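Local atomic coordinates of transcription antitermination protein NusB (Thermotoga maritima, PDB entry 1TZV), a protein that probably takes part in transcription antitermination, binding the boxA antiterminator RNA of the ribosomal RNA operons that need it for their transcription. Residues A[15-18]-A[19-23]; A[38-41]-A[42-45]; A[44-47]-A[48-51]; A[76-79]-A[80-83]; A[88-92]-A[93-97]. All coordinates share one frame; numbering follows the deposited sequence. Where two conformers were deposited one is given.

Contact 1: residues A[15-18]-A[19-23]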
loop_
_atom_site.group_PDB
_atom_site.type_symbol
_atom_site.label_atom_id
_atom_site.label_comp_id
_atom_site.label_asym_id
_atom_site.label_seq_id
_atom_site.Cartn_x
_atom_site.Cartn_y
_atom_site.Cartn_z
ATOM N N ALA A 15 -2.932 -8.806 3.246
ATOM C CA ALA A 15 -3.537 -8.660 4.570
ATOM C C ALA A 15 -4.618 -7.573 4.513
ATOM O O ALA A 15 -5.709 -7.748 5.053
ATOM C CB ALA A 15 -2.464 -8.324 5.623
ATOM N N LEU A 16 -4.327 -6.450 3.845
ATOM C CA LEU A 16 -5.303 -5.368 3.705
ATOM C C LEU A 16 -6.535 -5.857 2.938
ATOM O O LEU A 16 -7.658 -5.567 3.332
ATOM C CB LEU A 16 -4.694 -4.169 2.955
ATOM C CG LEU A 16 -3.561 -3.465 3.690
ATOM C CD1 LEU A 16 -2.892 -2.494 2.737
ATOM C CD2 LEU A 16 -4.090 -2.729 4.893
ATOM N N PHE A 17 -6.304 -6.580 1.848
ATOM C CA PHE A 17 -7.397 -7.117 1.027
ATOM C C PHE A 17 -8.277 -8.056 1.865
ATOM O O PHE A 17 -9.515 -7.921 1.894
ATOM C CB PHE A 17 -6.758 -7.844 -0.167
ATOM C CG PHE A 17 -7.740 -8.519 -1.109
ATOM C CD1 PHE A 17 -8.270 -9.780 -0.814
ATOM C CD2 PHE A 17 -8.058 -7.928 -2.326
ATOM C CE1 PHE A 17 -9.111 -10.448 -1.733
ATOM C CE2 PHE A 17 -8.891 -8.581 -3.254
ATOM C CZ PHE A 17 -9.419 -9.846 -2.953
ATOM N N GLN A 18 -7.657 -9.001 2.554
ATOM C CA GLN A 18 -8.441 -9.932 3.361
ATOM C C GLN A 18 -9.198 -9.270 4.503
ATOM O O GLN A 18 -10.315 -9.688 4.849
ATOM C CB GLN A 18 -7.536 -11.044 3.897
ATOM C CG GLN A 18 -7.015 -11.943 2.785
ATOM C CD GLN A 18 -6.387 -13.213 3.301
ATOM O OE1 GLN A 18 -6.724 -14.309 2.850
ATOM N NE2 GLN A 18 -5.468 -13.080 4.247
ATOM N N HIS A 19 -8.638 -8.213 5.085
ATOM C CA HIS A 19 -9.305 -7.561 6.179
ATOM C C HIS A 19 -10.644 -6.957 5.765
ATOM O O HIS A 19 -11.548 -6.810 6.603
ATOM C CB HIS A 19 -8.418 -6.474 6.807
ATOM C CG HIS A 19 -9.013 -5.864 8.039
ATOM N ND1 HIS A 19 -9.725 -4.687 8.019
ATOM C CD2 HIS A 19 -9.036 -6.300 9.323
ATOM C CE1 HIS A 19 -10.155 -4.414 9.243
ATOM N NE2 HIS A 19 -9.749 -5.375 10.047
ATOM N N GLU A 20 -10.789 -6.605 4.491
ATOM C CA GLU A 20 -12.055 -6.020 4.023
ATOM C C GLU A 20 -13.253 -6.963 4.209
ATOM O O GLU A 20 -14.405 -6.508 4.257
ATOM C CB GLU A 20 -11.945 -5.622 2.543
ATOM C CG GLU A 20 -10.923 -4.493 2.278
ATOM C CD GLU A 20 -11.561 -3.113 2.243
ATOM O OE1 GLU A 20 -10.823 -2.100 2.216
ATOM O OE2 GLU A 20 -12.807 -3.039 2.225
ATOM N N PHE A 21 -12.973 -8.256 4.339
ATOM C CA PHE A 21 -14.023 -9.264 4.514
ATOM C C PHE A 21 -13.944 -9.910 5.883
ATOM O O PHE A 21 -14.704 -10.834 6.193
ATOM C CB PHE A 21 -13.866 -10.307 3.415
ATOM C CG PHE A 21 -13.788 -9.705 2.050
ATOM C CD1 PHE A 21 -12.567 -9.581 1.397
ATOM C CD2 PHE A 21 -14.923 -9.152 1.469
ATOM C CE1 PHE A 21 -12.482 -8.905 0.176
ATOM C CE2 PHE A 21 -14.854 -8.477 0.261
ATOM C CZ PHE A 21 -13.634 -8.351 -0.391
ATOM N N ARG A 22 -13.035 -9.421 6.713
ATOM C CA ARG A 22 -12.819 -9.944 8.057
ATOM C C ARG A 22 -12.594 -8.755 8.969
ATOM O O ARG A 22 -11.608 -8.698 9.707
ATOM C CB ARG A 22 -11.587 -10.850 8.030
ATOM C CG ARG A 22 -11.771 -12.072 7.146
ATOM C CD ARG A 22 -10.469 -12.833 6.946
ATOM N NE ARG A 22 -9.892 -13.309 8.200
ATOM C CZ ARG A 22 -8.725 -13.940 8.286
ATOM N NH1 ARG A 22 -8.274 -14.344 9.468
ATOM N NH2 ARG A 22 -8.008 -14.160 7.195
ATOM N N ARG A 23 -13.535 -7.819 8.938
ATOM C CA ARG A 23 -13.408 -6.562 9.670
ATOM C C ARG A 23 -13.395 -6.632 11.186
ATOM O O ARG A 23 -13.020 -5.669 11.853
ATOM C CB ARG A 23 -14.485 -5.589 9.178
ATOM C CG ARG A 23 -14.326 -5.251 7.696
ATOM C CD ARG A 23 -15.440 -4.370 7.158
ATOM N NE ARG A 23 -15.329 -4.202 5.714
ATOM C CZ ARG A 23 -15.972 -3.276 5.018
ATOM N NH1 ARG A 23 -15.820 -3.194 3.697
ATOM N NH2 ARG A 23 -16.766 -2.429 5.654
HETATM O O HOH W 1 -4.742 -14.103 6.629
#
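Different first torsions help bring F17 and F21 together: the F17 ring stands anti to its own backbone N (chi1 178°), whereas F21 turns CG beside the backbone N (chi1 -52°), which swings its ring back toward the preceding turn. The result is an edge-to-face, T-shaped aromatic pair at the C-terminal end of helix 5-19 in the all-helical NusB fold, with ring centroids 5.9 Å apart and planes at 64°. The edge of F21 comes over one face of F17 near the rim, CE1 of F21 lying 4.2 Å from CE1 of F17.

The backbone here changes from helix to turn. H19 N still reaches A15 O in an i to i-4 bond of 3.0 Å, but E20 N bonds F17 O at 3.2 Å and F21 N bonds Q18 O at 3.1 Å, both three residues back, as the chain passes into a type I beta turn from H19 to R22. V79 of helix 79-94 touches F17, E20 and F21, and the E20 carboxylate forms a salt bridge with R82 on that helix.

On another side of the turn, Q18 and R22 run alongside each other, their amide and guanidinium planes steeply turned against each other. R22 forms salt bridges with E25 and E33. One water links the two side chains weakly, accepting from Q18 NE2 at 2.7 Å and from R22 NH2 at 3.3 Å.

Contact 2: residues A[38-41]-A[42-45]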
loop_
_atom_site.group_PDB
_atom_site.type_symbol
_atom_site.label_atom_id
_atom_site.label_comp_id
_atom_site.label_asym_id
_atom_site.label_seq_id
_atom_site.Cartn_x
_atom_site.Cartn_y
_atom_site.Cartn_z
ATOM N N THR A 38 8.173 -19.252 4.006
ATOM C CA THR A 38 8.659 -18.771 2.713
ATOM C C THR A 38 9.121 -17.312 2.742
ATOM O O THR A 38 9.710 -16.820 1.774
ATOM C CB THR A 38 7.608 -18.952 1.588
ATOM O OG1 THR A 38 6.504 -18.064 1.791
ATOM C CG2 THR A 38 7.105 -20.388 1.564
ATOM N N TYR A 39 8.870 -16.623 3.856
ATOM C CA TYR A 39 9.294 -15.234 4.002
ATOM C C TYR A 39 10.475 -15.185 4.956
ATOM O O TYR A 39 10.422 -15.792 6.027
ATOM C CB TYR A 39 8.161 -14.368 4.566
ATOM C CG TYR A 39 6.976 -14.214 3.643
ATOM C CD1 TYR A 39 6.027 -15.222 3.527
ATOM C CD2 TYR A 39 6.821 -13.058 2.873
ATOM C CE1 TYR A 39 4.947 -15.091 2.668
ATOM C CE2 TYR A 39 5.747 -12.918 2.010
ATOM C CZ TYR A 39 4.819 -13.933 1.915
ATOM O OH TYR A 39 3.746 -13.798 1.073
ATOM N N ASP A 40 11.540 -14.479 4.585
ATOM C CA ASP A 40 12.698 -14.413 5.470
ATOM C C ASP A 40 12.500 -13.426 6.620
ATOM O O ASP A 40 11.522 -12.664 6.650
ATOM C CB ASP A 40 14.010 -14.137 4.692
ATOM C CG ASP A 40 14.044 -12.782 3.989
ATOM O OD1 ASP A 40 13.225 -11.894 4.310
ATOM O OD2 ASP A 40 14.931 -12.585 3.113
ATOM N N LYS A 41 13.407 -13.464 7.590
ATOM C CA LYS A 41 13.312 -12.603 8.765
ATOM C C LYS A 41 13.064 -11.126 8.437
ATOM O O LYS A 41 12.203 -10.483 9.051
ATOM C CB LYS A 41 14.587 -12.768 9.615
ATOM C CG LYS A 41 14.688 -11.832 10.808
ATOM C CD LYS A 41 16.014 -12.019 11.542
ATOM C CE LYS A 41 16.167 -11.019 12.682
ATOM N NZ LYS A 41 15.180 -11.255 13.775
ATOM N N LYS A 42 13.807 -10.592 7.476
ATOM C CA LYS A 42 13.667 -9.190 7.079
ATOM C C LYS A 42 12.288 -8.904 6.466
ATOM O O LYS A 42 11.662 -7.889 6.776
ATOM C CB LYS A 42 14.767 -8.823 6.076
ATOM C CG LYS A 42 14.672 -7.419 5.518
ATOM C CD LYS A 42 14.998 -6.364 6.552
ATOM C CE LYS A 42 14.694 -4.972 6.011
ATOM N NZ LYS A 42 15.082 -4.849 4.576
ATOM N N ALA A 43 11.819 -9.793 5.599
ATOM C CA ALA A 43 10.508 -9.584 4.975
ATOM C C ALA A 43 9.399 -9.616 6.030
ATOM O O ALA A 43 8.437 -8.849 5.947
ATOM C CB ALA A 43 10.263 -10.637 3.919
ATOM N N LYS A 44 9.519 -10.482 7.032
ATOM C CA LYS A 44 8.502 -10.532 8.072
ATOM C C LYS A 44 8.539 -9.251 8.883
ATOM O O LYS A 44 7.508 -8.693 9.230
ATOM C CB LYS A 44 8.723 -11.737 8.991
ATOM C CG LYS A 44 8.446 -13.068 8.327
ATOM C CD LYS A 44 8.706 -14.219 9.307
ATOM C CE LYS A 44 8.387 -15.568 8.679
ATOM N NZ LYS A 44 8.839 -16.703 9.534
ATOM N N GLU A 45 9.742 -8.804 9.215
ATOM C CA GLU A 45 9.914 -7.574 9.975
ATOM C C GLU A 45 9.310 -6.398 9.203
ATOM O O GLU A 45 8.562 -5.592 9.754
ATOM C CB GLU A 45 11.410 -7.317 10.204
ATOM C CG GLU A 45 11.754 -6.061 10.967
ATOM C CD GLU A 45 13.247 -5.771 10.941
ATOM O OE1 GLU A 45 14.039 -6.740 10.856
ATOM O OE2 GLU A 45 13.627 -4.581 11.015
HETATM O O HOH W 2 11.416 -17.238 7.946
HETATM O O HOH W 3 13.584 -8.819 12.878
#
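D40 turns its carboxylate back over the first turn of helix 41-56 as the N-cap, and OD1 accepts from A43 N at 2.8 Å, meeting it nearly along the C-O axis. CG of D40 sits between its backbone N and carbonyl carbon (chi1 64°), the position that lets the acid bend back to the A43 amide. The A43 methyl lies close to the same oxygen, CB 3.2 Å from OD1. The next amide, K44 N, is taken by D40 O at 3.0 Å in an i to i-4 backbone bond.

K44 runs the other way, fully extended back along the loop: its CG packs on CB of Y39 at 4.0 Å and its CE lies 3.4 Å from Y39 O. A43 CB approaches the Y39 ring at its edge, while R7 makes a cation-pi contact with that ring. Beyond the lysine chain, one water accepts from K44 NZ at 3.1 Å and donates to Y39 O at 2.6 Å.

Contact 3: residues A[44-47]-A[48-51]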
loop_
_atom_site.group_PDB
_atom_site.type_symbol
_atom_site.label_atom_id
_atom_site.label_comp_id
_atom_site.label_asym_id
_atom_site.label_seq_id
_atom_site.Cartn_x
_atom_site.Cartn_y
_atom_site.Cartn_z
ATOM N N LYS A 44 9.519 -10.482 7.032
ATOM C CA LYS A 44 8.502 -10.532 8.072
ATOM C C LYS A 44 8.539 -9.251 8.883
ATOM O O LYS A 44 7.508 -8.693 9.230
ATOM C CB LYS A 44 8.723 -11.737 8.991
ATOM C CG LYS A 44 8.446 -13.068 8.327
ATOM C CD LYS A 44 8.706 -14.219 9.307
ATOM C CE LYS A 44 8.387 -15.568 8.679
ATOM N NZ LYS A 44 8.839 -16.703 9.534
ATOM N N GLU A 45 9.742 -8.804 9.215
ATOM C CA GLU A 45 9.914 -7.574 9.975
ATOM C C GLU A 45 9.310 -6.398 9.203
ATOM O O GLU A 45 8.562 -5.592 9.754
ATOM C CB GLU A 45 11.410 -7.317 10.204
ATOM C CG GLU A 45 11.754 -6.061 10.967
ATOM C CD GLU A 45 13.247 -5.771 10.941
ATOM O OE1 GLU A 45 14.039 -6.740 10.856
ATOM O OE2 GLU A 45 13.627 -4.581 11.015
ATOM N N ASP A 46 9.663 -6.297 7.926
ATOM C CA ASP A 46 9.163 -5.205 7.102
ATOM C C ASP A 46 7.639 -5.236 6.957
ATOM O O ASP A 46 6.988 -4.219 7.166
ATOM C CB ASP A 46 9.816 -5.243 5.719
ATOM C CG ASP A 46 11.310 -4.981 5.768
ATOM O OD1 ASP A 46 11.782 -4.377 6.751
ATOM O OD2 ASP A 46 12.004 -5.362 4.799
ATOM N N ALA A 47 7.083 -6.394 6.622
ATOM C CA ALA A 47 5.630 -6.498 6.456
ATOM C C ALA A 47 4.901 -6.103 7.730
ATOM O O ALA A 47 3.912 -5.375 7.688
ATOM C CB ALA A 47 5.251 -7.888 6.038
ATOM N N ARG A 48 5.416 -6.549 8.880
ATOM C CA ARG A 48 4.805 -6.198 10.162
ATOM C C ARG A 48 4.859 -4.676 10.421
ATOM O O ARG A 48 3.883 -4.087 10.909
ATOM C CB ARG A 48 5.495 -6.971 11.311
ATOM C CG ARG A 48 5.173 -8.445 11.284
ATOM C CD ARG A 48 6.072 -9.264 12.224
ATOM N NE ARG A 48 5.706 -10.670 12.133
ATOM C CZ ARG A 48 6.564 -11.683 12.245
ATOM N NH1 ARG A 48 6.130 -12.929 12.135
ATOM N NH2 ARG A 48 7.845 -11.439 12.467
ATOM N N ARG A 49 5.989 -4.042 10.113
ATOM C CA ARG A 49 6.122 -2.605 10.309
ATOM C C ARG A 49 5.106 -1.869 9.407
ATOM O O ARG A 49 4.438 -0.915 9.838
ATOM C CB ARG A 49 7.554 -2.140 9.986
ATOM C CG ARG A 49 7.751 -0.654 10.191
ATOM C CD ARG A 49 9.173 -0.169 9.848
ATOM N NE ARG A 49 9.483 -0.301 8.425
ATOM C CZ ARG A 49 10.209 -1.286 7.910
ATOM N NH1 ARG A 49 10.428 -1.336 6.605
ATOM N NH2 ARG A 49 10.740 -2.213 8.697
ATOM N N TYR A 50 5.017 -2.302 8.149
ATOM C CA TYR A 50 4.054 -1.709 7.209
ATOM C C TYR A 50 2.615 -1.803 7.733
ATOM O O TYR A 50 1.888 -0.806 7.783
ATOM C CB TYR A 50 4.102 -2.423 5.839
ATOM C CG TYR A 50 5.086 -1.877 4.815
ATOM C CD1 TYR A 50 6.466 -1.885 5.065
ATOM C CD2 TYR A 50 4.642 -1.398 3.574
ATOM C CE1 TYR A 50 7.372 -1.442 4.096
ATOM C CE2 TYR A 50 5.546 -0.947 2.608
ATOM C CZ TYR A 50 6.899 -0.982 2.872
ATOM O OH TYR A 50 7.777 -0.609 1.882
ATOM N N ILE A 51 2.206 -3.009 8.104
ATOM C CA ILE A 51 0.838 -3.203 8.584
ATOM C C ILE A 51 0.569 -2.383 9.840
ATOM O O ILE A 51 -0.480 -1.754 9.960
ATOM C CB ILE A 51 0.553 -4.707 8.784
ATOM C CG1 ILE A 51 0.298 -5.353 7.412
ATOM C CG2 ILE A 51 -0.636 -4.919 9.730
ATOM C CD1 ILE A 51 -0.938 -4.800 6.649
#
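The R48 guanidinium carries CB of K44 over one face, NH2 lying 3.6 Å from that carbon toward the rim of the group. The two side chains run side by side in the same direction, and the aliphatic part of the lysine packs against the arginine, whose NE forms a salt bridge with E32.

The guanidinium of R49 is met differently: D46 OD1 lies at its edge, in its plane, and takes a 3.1 Å bond from NH2 and a weak one of 3.3 Å from NH1. The carboxylate is turned 71° to the guanidinium and OD1 is approached on its anti side, somewhat out of the carboxylate plane. A bend at chi3 (66°) folds the R49 chain back to this acid, three residues earlier. Each charge has a second mate, since R49 NE pairs with E95 and D46 OD2 with K42.

The Y50 ring lies obliquely to D46 O, CD1 3.2 Å from it, and its OH bonds to E91 of helix 79-94. Y50 N bonds D46 O at 2.9 Å and I51 N bonds A47 O at 2.9 Å. This is a regular alpha-helix with i to i+3 and i to i+4 side-chain pairs, in which A47 and I51 face helix 27-34 within the all-helical NusB fold.

Contact 4: residues A[76-79]-A[80-83]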
loop_
_atom_site.group_PDB
_atom_site.type_symbol
_atom_site.label_atom_id
_atom_site.label_comp_id
_atom_site.label_asym_id
_atom_site.label_seq_id
_atom_site.Cartn_x
_atom_site.Cartn_y
_atom_site.Cartn_z
ATOM N N ARG A 76 -15.980 3.888 -2.363
ATOM C CA ARG A 76 -16.604 3.361 -3.570
ATOM C C ARG A 76 -15.609 2.703 -4.505
ATOM O O ARG A 76 -15.988 1.995 -5.431
ATOM C CB ARG A 76 -17.381 4.464 -4.287
ATOM C CG ARG A 76 -18.760 4.718 -3.662
ATOM C CD ARG A 76 -19.456 5.882 -4.355
ATOM N NE ARG A 76 -19.312 5.798 -5.806
ATOM C CZ ARG A 76 -18.803 6.766 -6.562
ATOM N NH1 ARG A 76 -18.389 7.901 -6.005
ATOM N NH2 ARG A 76 -18.698 6.595 -7.876
ATOM N N LEU A 77 -14.318 2.957 -4.286
ATOM C CA LEU A 77 -13.307 2.295 -5.091
ATOM C C LEU A 77 -13.335 0.812 -4.723
ATOM O O LEU A 77 -13.894 0.419 -3.690
ATOM C CB LEU A 77 -11.902 2.842 -4.778
ATOM C CG LEU A 77 -11.635 4.301 -5.159
ATOM C CD1 LEU A 77 -10.249 4.714 -4.637
ATOM C CD2 LEU A 77 -11.723 4.468 -6.663
ATOM N N SER A 78 -12.728 0.004 -5.578
ATOM C CA SER A 78 -12.661 -1.423 -5.309
ATOM C C SER A 78 -11.730 -1.679 -4.134
ATOM O O SER A 78 -10.905 -0.824 -3.761
ATOM C CB SER A 78 -12.117 -2.169 -6.510
ATOM O OG SER A 78 -10.714 -1.889 -6.665
ATOM N N VAL A 79 -11.860 -2.853 -3.533
ATOM C CA VAL A 79 -11.003 -3.200 -2.414
ATOM C C VAL A 79 -9.534 -3.144 -2.865
ATOM O O VAL A 79 -8.657 -2.779 -2.076
ATOM C CB VAL A 79 -11.338 -4.613 -1.840
ATOM C CG1 VAL A 79 -12.720 -4.604 -1.177
ATOM C CG2 VAL A 79 -11.294 -5.660 -2.951
ATOM N N VAL A 80 -9.260 -3.487 -4.121
ATOM C CA VAL A 80 -7.890 -3.447 -4.605
ATOM C C VAL A 80 -7.372 -2.020 -4.701
ATOM O O VAL A 80 -6.310 -1.694 -4.144
ATOM C CB VAL A 80 -7.747 -4.092 -5.977
ATOM C CG1 VAL A 80 -6.309 -3.928 -6.487
ATOM C CG2 VAL A 80 -8.124 -5.583 -5.898
ATOM N N ASP A 81 -8.095 -1.137 -5.384
ATOM C CA ASP A 81 -7.593 0.221 -5.553
ATOM C C ASP A 81 -7.497 0.990 -4.243
ATOM O O ASP A 81 -6.531 1.728 -4.018
ATOM C CB ASP A 81 -8.462 0.957 -6.567
ATOM C CG ASP A 81 -8.322 0.387 -7.963
ATOM O OD1 ASP A 81 -7.311 -0.312 -8.215
ATOM O OD2 ASP A 81 -9.225 0.658 -8.793
ATOM N N ARG A 82 -8.483 0.853 -3.367
ATOM C CA ARG A 82 -8.441 1.539 -2.085
ATOM C C ARG A 82 -7.210 1.119 -1.279
ATOM O O ARG A 82 -6.473 1.961 -0.721
ATOM C CB ARG A 82 -9.724 1.213 -1.283
ATOM C CG ARG A 82 -9.666 1.597 0.208
ATOM C CD ARG A 82 -11.044 1.552 0.896
ATOM N NE ARG A 82 -11.687 0.249 0.764
ATOM C CZ ARG A 82 -12.617 -0.034 -0.140
ATOM N NH1 ARG A 82 -13.114 -1.256 -0.187
ATOM N NH2 ARG A 82 -13.081 0.903 -0.960
ATOM N N ASN A 83 -6.949 -0.179 -1.230
ATOM C CA ASN A 83 -5.822 -0.645 -0.436
ATOM C C ASN A 83 -4.464 -0.453 -1.102
ATOM O O ASN A 83 -3.461 -0.263 -0.398
ATOM C CB ASN A 83 -6.116 -2.060 0.041
ATOM C CG ASN A 83 -7.250 -2.070 1.044
ATOM O OD1 ASN A 83 -8.386 -2.517 0.749
ATOM N ND2 ASN A 83 -7.004 -1.516 2.186
HETATM O O HOH W 4 -15.231 -1.974 -1.974
HETATM O O HOH W 5 -11.812 0.954 -8.108
#
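R82 gives NH2 to the carbonyl of L77, the nitrogen 2.9 Å from L77 O and approaching from above the carbonyl plane, and the same nitrogen also bonds L74 O farther back in the loop. The L77 oxygen has a second donor: a water donates to L77 O, the oxygens 3.2 Å apart, and accepts from R82 NH1 at 2.9 Å, in the plane of the guanidinium. NE completes the set through a salt bridge with E20. Folding at chi3 (56°) brings the guanidinium back over the turn, where S78 O lies beneath one of its faces. A leucine in place of R82 would probably cost E20 one of its charged mates and leave the L74 and L77 carbonyls without this donor, so that the loop would be held less firmly to the helix.

S78 is the N-cap of helix 79-94, which lies between helix 5-19 and helices 100-114 and 117-134 in the NusB fold. Its OG accepts from D81 N at 3.0 Å in an almost straight bond (177°), while its carbonyl receives R82 N at 3.0 Å. V79 O in turn accepts from the backbone N of N83. The acid of D81 is tied back to the cap through another water, which donates to D81 OD2 at 2.7 Å and accepts from S78 N at 2.9 Å.

Contact 5: residues A[88-92]-A[93-97]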
loop_
_atom_site.group_PDB
_atom_site.type_symbol
_atom_site.label_atom_id
_atom_site.label_comp_id
_atom_site.label_asym_id
_atom_site.label_seq_id
_atom_site.Cartn_x
_atom_site.Cartn_y
_atom_site.Cartn_z
ATOM N N ALA A 88 0.573 2.372 -0.812
ATOM C CA ALA A 88 1.518 3.259 -1.488
ATOM C C ALA A 88 1.674 4.592 -0.761
ATOM O O ALA A 88 2.796 5.128 -0.710
ATOM C CB ALA A 88 1.073 3.511 -2.945
ATOM N N THR A 89 0.593 5.158 -0.226
ATOM C CA THR A 89 0.676 6.438 0.489
ATOM C C THR A 89 1.501 6.233 1.760
ATOM O O THR A 89 2.373 7.058 2.087
ATOM C CB THR A 89 -0.738 6.976 0.787
ATOM O OG1 THR A 89 -1.387 7.226 -0.463
ATOM C CG2 THR A 89 -0.691 8.313 1.564
ATOM N N TYR A 90 1.274 5.132 2.467
ATOM C CA TYR A 90 2.050 4.826 3.650
ATOM C C TYR A 90 3.528 4.746 3.270
ATOM O O TYR A 90 4.392 5.339 3.925
ATOM C CB TYR A 90 1.618 3.474 4.241
ATOM C CG TYR A 90 2.641 2.951 5.227
ATOM C CD1 TYR A 90 2.746 3.501 6.521
ATOM C CD2 TYR A 90 3.610 2.034 4.823
ATOM C CE1 TYR A 90 3.805 3.153 7.363
ATOM C CE2 TYR A 90 4.677 1.683 5.663
ATOM C CZ TYR A 90 4.759 2.255 6.922
ATOM O OH TYR A 90 5.841 1.967 7.730
ATOM N N GLU A 91 3.839 4.001 2.217
ATOM C CA GLU A 91 5.219 3.830 1.807
ATOM C C GLU A 91 5.852 5.165 1.401
ATOM O O GLU A 91 6.999 5.463 1.790
ATOM C CB GLU A 91 5.299 2.806 0.666
ATOM C CG GLU A 91 6.711 2.399 0.341
ATOM C CD GLU A 91 6.743 1.302 -0.698
ATOM O OE1 GLU A 91 6.821 1.630 -1.902
ATOM O OE2 GLU A 91 6.676 0.124 -0.324
ATOM N N LEU A 92 5.126 5.957 0.632
ATOM C CA LEU A 92 5.588 7.282 0.203
ATOM C C LEU A 92 5.959 8.168 1.408
ATOM O O LEU A 92 7.039 8.790 1.456
ATOM C CB LEU A 92 4.461 7.978 -0.550
ATOM C CG LEU A 92 4.494 8.594 -1.937
ATOM C CD1 LEU A 92 3.305 8.082 -2.748
ATOM C CD2 LEU A 92 4.406 10.103 -1.799
ATOM N N LEU A 93 5.071 8.231 2.390
ATOM C CA LEU A 93 5.283 9.095 3.545
ATOM C C LEU A 93 6.245 8.605 4.602
ATOM O O LEU A 93 7.003 9.407 5.169
ATOM C CB LEU A 93 3.947 9.353 4.244
ATOM C CG LEU A 93 2.852 10.075 3.474
ATOM C CD1 LEU A 93 1.554 9.989 4.272
ATOM C CD2 LEU A 93 3.274 11.520 3.237
ATOM N N PHE A 94 6.244 7.303 4.859
ATOM C CA PHE A 94 6.993 6.745 5.974
ATOM C C PHE A 94 8.188 5.862 5.751
ATOM O O PHE A 94 8.992 5.663 6.672
ATOM C CB PHE A 94 6.005 5.995 6.872
ATOM C CG PHE A 94 4.927 6.870 7.436
ATOM C CD1 PHE A 94 5.209 7.733 8.485
ATOM C CD2 PHE A 94 3.643 6.869 6.899
ATOM C CE1 PHE A 94 4.223 8.582 8.994
ATOM C CE2 PHE A 94 2.653 7.711 7.399
ATOM C CZ PHE A 94 2.945 8.575 8.449
ATOM N N GLU A 95 8.309 5.297 4.565
ATOM C CA GLU A 95 9.427 4.427 4.304
ATOM C C GLU A 95 10.456 5.240 3.543
ATOM O O GLU A 95 10.426 5.341 2.321
ATOM C CB GLU A 95 8.951 3.192 3.532
ATOM C CG GLU A 95 7.999 2.337 4.383
ATOM C CD GLU A 95 8.705 1.637 5.539
ATOM O OE1 GLU A 95 8.071 1.343 6.566
ATOM O OE2 GLU A 95 9.916 1.360 5.409
ATOM N N LYS A 96 11.356 5.861 4.295
ATOM C CA LYS A 96 12.406 6.646 3.687
ATOM C C LYS A 96 13.396 5.637 3.150
ATOM O O LYS A 96 13.626 4.610 3.780
ATOM C CB LYS A 96 13.083 7.547 4.724
ATOM C CG LYS A 96 12.166 8.596 5.359
ATOM C CD LYS A 96 11.334 9.359 4.325
ATOM C CE LYS A 96 12.111 9.591 3.036
ATOM N NZ LYS A 96 11.965 10.946 2.459
ATOM N N ASP A 97 13.960 5.935 1.985
ATOM C CA ASP A 97 14.945 5.074 1.308
ATOM C C ASP A 97 14.348 4.493 0.029
ATOM O O ASP A 97 15.078 4.025 -0.839
ATOM C CB ASP A 97 15.445 3.915 2.183
ATOM C CG ASP A 97 14.597 2.665 2.040
ATOM O OD1 ASP A 97 14.882 1.853 1.132
ATOM O OD2 ASP A 97 13.635 2.499 2.821
#
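L93 N, F94 N and E95 N bond T89 O, Y90 O and E91 O in the last i to i-4 steps of the helix, and E95 is the first residue to leave helical backbone angles; F94 N lies 2.9 Å from Y90 O.

Y90 meets both F94 and E95. Its hydroxyl donates to OE1 of E95 at 2.6 Å, using the anti lone pair, and the carboxylate is turned 49° to the phenol ring. E95 bends at chi2 (-70°), which curls its acid back to the tyrosine and lays CG 3.6 Å from CE2 of Y90. E95 OE1 also forms a salt bridge with R49 of helix 41-56.

This is the C-terminal end of helix 79-94 in the all-helical NusB fold, packed between helices 41-56, 58-66 and 117-134. The F94 ring is nearly parallel to that of Y90, planes at 23°, but slid aside so that the two barely overlap; CD2 of F94 is 3.5 Å from CD1 of Y90. A serine in place of Y90 would probably leave E95 OE1 without its hydroxyl donor and open a gap beside F94. Farther round the helix, T89 and L93 point the same way, with CG2 of T89 3.9 Å from CD1 of L93.

Overall arrangement
From the N terminus, contact 1 ends helix 5-19 and turns the chain toward helix 27-34. Contact 2 closes the loop after helix 27-34 onto the start of helix 41-56, and contact 3 continues along that helix, sharing K44 and E45 with contact 2. Contacts 4 and 5 mark the two ends of helix 79-94, their centres about 19 Å apart and on opposite sides of the chain's centre. The contacts follow in series, overlapping only between 2 and 3. Across the fold, E20 and R82 join contacts 1 and 4, I51 packs on A15 and L16 between 3 and 1, and R49 and Y50 tie contact 3 to E95, E91 and Y90 of contact 5.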